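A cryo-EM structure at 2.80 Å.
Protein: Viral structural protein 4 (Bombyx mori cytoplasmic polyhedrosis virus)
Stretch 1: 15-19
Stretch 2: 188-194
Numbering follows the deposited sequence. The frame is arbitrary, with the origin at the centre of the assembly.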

ATOM      1  N   GLU B  15     -42.939  18.823 -11.433  1.00 33.62           N
ATOM      2  CA  GLU B  15     -41.775  19.677 -11.649  1.00 33.62           C
ATOM      3  C   GLU B  15     -41.232  19.551 -13.069  1.00 33.62           C
ATOM      4  O   GLU B  15     -40.822  20.546 -13.677  1.00 33.62           O
ATOM      5  N   TYR B  16     -41.243  18.340 -13.623  1.00 32.54           N
ATOM      6  CA  TYR B  16     -40.745  18.084 -14.971  1.00 32.54           C
ATOM      7  C   TYR B  16     -41.708  18.523 -16.066  1.00 32.54           C
ATOM      8  O   TYR B  16     -41.379  18.368 -17.246  1.00 32.54           O
ATOM      9  N   GLY B  17     -42.865  19.072 -15.717  1.00 31.39           N
ATOM     10  CA  GLY B  17     -43.869  19.415 -16.695  1.00 31.39           C
ATOM     11  C   GLY B  17     -44.809  18.289 -17.042  1.00 31.39           C
ATOM     12  O   GLY B  17     -45.379  18.291 -18.137  1.00 31.39           O
ATOM     13  N   LEU B  18     -44.999  17.332 -16.139  1.00 30.93           N
ATOM     14  CA  LEU B  18     -45.746  16.111 -16.407  1.00 30.93           C
ATOM     15  C   LEU B  18     -46.886  16.009 -15.411  1.00 30.93           C
ATOM     16  O   LEU B  18     -46.656  16.019 -14.200  1.00 30.93           O
ATOM     17  N   TYR B  19     -48.107  15.907 -15.917  1.00 31.75           N
ATOM     18  CA  TYR B  19     -49.308  15.843 -15.103  1.00 31.75           C
ATOM     19  C   TYR B  19     -50.033  14.537 -15.369  1.00 31.75           C
ATOM     20  O   TYR B  19     -50.167  14.126 -16.522  1.00 31.75           O
ATOM     21  N   GLN B 188     -32.935  19.891 -22.032  1.00 34.52           N
ATOM     22  CA  GLN B 188     -32.319  20.837 -21.111  1.00 34.52           C
ATOM     23  C   GLN B 188     -32.897  20.648 -19.718  1.00 34.52           C
ATOM     24  O   GLN B 188     -33.350  21.587 -19.064  1.00 34.52           O
ATOM     25  N   GLY B 189     -32.901  19.404 -19.257  1.00 33.93           N
ATOM     26  CA  GLY B 189     -33.534  19.045 -18.013  1.00 33.93           C
ATOM     27  C   GLY B 189     -34.991  18.680 -18.135  1.00 33.93           C
ATOM     28  O   GLY B 189     -35.635  18.429 -17.112  1.00 33.93           O
ATOM     29  N   ILE B 190     -35.533  18.647 -19.347  1.00 32.55           N
ATOM     30  CA  ILE B 190     -36.928  18.316 -19.589  1.00 32.55           C
ATOM     31  C   ILE B 190     -36.967  17.084 -20.475  1.00 32.55           C
ATOM     32  O   ILE B 190     -36.392  17.086 -21.569  1.00 32.55           O
ATOM     33  N   ALA B 191     -37.632  16.034 -20.001  1.00 33.41           N
ATOM     34  CA  ALA B 191     -37.749  14.809 -20.777  1.00 33.41           C
ATOM     35  C   ALA B 191     -38.679  15.033 -21.955  1.00 33.41           C
ATOM     36  O   ALA B 191     -39.661  15.770 -21.852  1.00 33.41           O
ATOM     37  N   ASP B 192     -38.354  14.415 -23.088  1.00 35.80           N
ATOM     38  CA  ASP B 192     -39.126  14.653 -24.299  1.00 35.80           C
ATOM     39  C   ASP B 192     -40.503  14.006 -24.208  1.00 35.80           C
ATOM     40  O   ASP B 192     -40.635  12.816 -23.913  1.00 35.80           O
ATOM     41  N   PHE B 193     -41.529  14.807 -24.470  1.00 33.66           N
ATOM     42  CA  PHE B 193     -42.911  14.427 -24.237  1.00 33.66           C
ATOM     43  C   PHE B 193     -43.463  13.489 -25.300  1.00 33.66           C
ATOM     44  O   PHE B 193     -44.606  13.041 -25.170  1.00 33.66           O
ATOM     45  N   SER B 194     -42.692  13.178 -26.335  1.00 36.63           N
ATOM     46  CA  SER B 194     -43.150  12.322 -27.417  1.00 36.63           C
ATOM     47  C   SER B 194     -42.817  10.857 -27.195  1.00 36.63           C
ATOM     48  O   SER B 194     -42.984  10.054 -28.116  1.00 36.63           O
TER

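What holds the two stretches together? The contact is small, burying 208 Å² counted over both sides, and no hydrogen bond crosses it. Two loop segments, separated by more than 170 residues in the same chain, meet through van der Waals packing, with Tyr16, Leu18 and Phe193 supplying most of the covered surface. The backbones themselves stay apart: Tyr16 CA and Ile190 CA are 6.0 Å from each other, and Leu18 CA and Phe193 CA are 8.5 Å apart, and both side chains and backbone carbonyls occupy the space between them.

How does Phe193 reach the first stretch? Its CA-to-CB bond points sideways, but chi1 of -61° (m) and chi2 of -80° bring the end of the ring nearer to the other segment. The end of the side chain then lies among three neighbours: CE1 is 3.4 Å from the carbonyl oxygen O of Gly17 and 3.6 Å from Leu18 CD1, while CZ is 4.0 Å from Tyr16 O. All three approach the ring obliquely. The Leu18 contact is the apolar pairing of the interface. Leu18 also starts sideways, and its chi1 of -82° (m) with chi2 of 67° (p) carries CD1 to Phe193; CD2, the other methyl, ends farther from that ring.

Why is there a glycine between Tyr16 and Leu18? Gly17 is the first residue to leave helical angles after a helix, and it closes the last turn as a Schellman motif with phi/psi of 87/25. At those angles a CB would be jammed against the carbonyl oxygen of the preceding residue, which by itself calls for glycine. The contact adds a second constraint, because an ideal CB on Gly17 would point toward the other stretch and sit only 3.5 Å from Phe193 CZ, a tight fit. The bare CA leaves room for the phenyl ring.

What does Tyr16 do with its ring and its carbonyl? The CA-to-CB bond points sideways, and with chi1 of -75° (m) and chi2 of -32° CD1 comes 4.0 Å from Gly189 O, which meets the ring obliquely. The hydroxyl OH is hydrogen-bonded elsewhere in the structure, so the buried ring carries no unsatisfied polar end. On the backbone side, Tyr16 O lies 4.1 Å from Ile190 CG2, a loose contact with a methyl group. Ile190 adopts chi1 of -65° (m), its chi2 of 172° (t) places CD1 anti to CA, and CG2 is the Ile190 atom nearest Tyr16.

Which side chains stay out of the contact? Glu15 is extended, with chi1 and chi2 both t, and its CG, the nearest side-chain atom, is 7.6 Å from Gly189 O. Tyr19, m at chi1 like Tyr16, is buried but out of reach, its hydroxyl bonded elsewhere. Asp192 and Ser194, both p at chi1, lie beyond reach as well. Ala191 points its methyl toward the first stretch, yet stops short of touching it.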

ATOM      1  CB  GLU B  15     -40.704  19.312 -10.628  1.00 33.62           C
ATOM      2  CG  GLU B  15     -39.419  20.077 -10.727  1.00 33.62           C
ATOM      3  CD  GLU B  15     -38.412  19.611  -9.702  1.00 33.62           C
ATOM      4  OE1 GLU B  15     -38.752  18.702  -8.915  1.00 33.62           O
ATOM      5  OE2 GLU B  15     -37.279  20.137  -9.688  1.00 33.62           O
ATOM      6  CB  TYR B  16     -40.441  16.596 -15.119  1.00 32.54           C
ATOM      7  CG  TYR B  16     -39.177  16.165 -14.428  1.00 32.54           C
ATOM      8  CD1 TYR B  16     -38.109  17.026 -14.309  1.00 32.54           C
ATOM      9  CD2 TYR B  16     -39.081  14.921 -13.827  1.00 32.54           C
ATOM     10  CE1 TYR B  16     -36.952  16.649 -13.663  1.00 32.54           C
ATOM     11  CE2 TYR B  16     -37.927  14.533 -13.168  1.00 32.54           C
ATOM     12  CZ  TYR B  16     -36.867  15.407 -13.091  1.00 32.54           C
ATOM     13  OH  TYR B  16     -35.711  15.047 -12.445  1.00 32.54           O
ATOM     14  CB  LEU B  18     -44.840  14.885 -16.300  1.00 30.93           C
ATOM     15  CG  LEU B  18     -43.927  14.408 -17.427  1.00 30.93           C
ATOM     16  CD1 LEU B  18     -42.819  15.361 -17.730  1.00 30.93           C
ATOM     17  CD2 LEU B  18     -43.319  13.128 -16.960  1.00 30.93           C
ATOM     18  CB  TYR B  19     -50.224  17.017 -15.422  1.00 31.75           C
ATOM     19  CG  TYR B  19     -49.704  18.335 -14.928  1.00 31.75           C
ATOM     20  CD1 TYR B  19     -48.865  18.401 -13.843  1.00 31.75           C
ATOM     21  CD2 TYR B  19     -49.998  19.507 -15.585  1.00 31.75           C
ATOM     22  CE1 TYR B  19     -48.377  19.601 -13.397  1.00 31.75           C
ATOM     23  CE2 TYR B  19     -49.509  20.713 -15.135  1.00 31.75           C
ATOM     24  CZ  TYR B  19     -48.697  20.747 -14.038  1.00 31.75           C
ATOM     25  OH  TYR B  19     -48.187  21.930 -13.567  1.00 31.75           O
ATOM     26  CB  GLN B 188     -32.482  22.276 -21.585  1.00 34.52           C
ATOM     27  CG  GLN B 188     -31.786  22.595 -22.894  1.00 34.52           C
ATOM     28  CD  GLN B 188     -30.286  22.380 -22.833  1.00 34.52           C
ATOM     29  OE1 GLN B 188     -29.642  22.686 -21.832  1.00 34.52           O
ATOM     30  NE2 GLN B 188     -29.719  21.843 -23.909  1.00 34.52           N
ATOM     31  CB  ILE B 190     -37.682  19.485 -20.235  1.00 32.55           C
ATOM     32  CG1 ILE B 190     -37.737  20.667 -19.274  1.00 32.55           C
ATOM     33  CG2 ILE B 190     -39.077  19.068 -20.623  1.00 32.55           C
ATOM     34  CD1 ILE B 190     -38.284  21.913 -19.887  1.00 32.55           C
ATOM     35  CB  ALA B 191     -38.269  13.672 -19.905  1.00 33.41           C
ATOM     36  CB  ASP B 192     -38.372  14.164 -25.533  1.00 35.80           C
ATOM     37  CG  ASP B 192     -37.853  12.762 -25.388  1.00 35.80           C
ATOM     38  OD1 ASP B 192     -37.874  12.234 -24.264  1.00 35.80           O
ATOM     39  OD2 ASP B 192     -37.441  12.176 -26.410  1.00 35.80           O
ATOM     40  CB  PHE B 193     -43.770  15.685 -24.167  1.00 33.66           C
ATOM     41  CG  PHE B 193     -43.389  16.614 -23.056  1.00 33.66           C
ATOM     42  CD1 PHE B 193     -43.796  16.373 -21.757  1.00 33.66           C
ATOM     43  CD2 PHE B 193     -42.628  17.736 -23.312  1.00 33.66           C
ATOM     44  CE1 PHE B 193     -43.453  17.236 -20.741  1.00 33.66           C
ATOM     45  CE2 PHE B 193     -42.282  18.595 -22.300  1.00 33.66           C
ATOM     46  CZ  PHE B 193     -42.694  18.345 -21.014  1.00 33.66           C
ATOM     47  CB  SER B 194     -42.554  12.788 -28.741  1.00 36.63           C
ATOM     48  OG  SER B 194     -41.149  12.622 -28.744  1.00 36.63           O
TER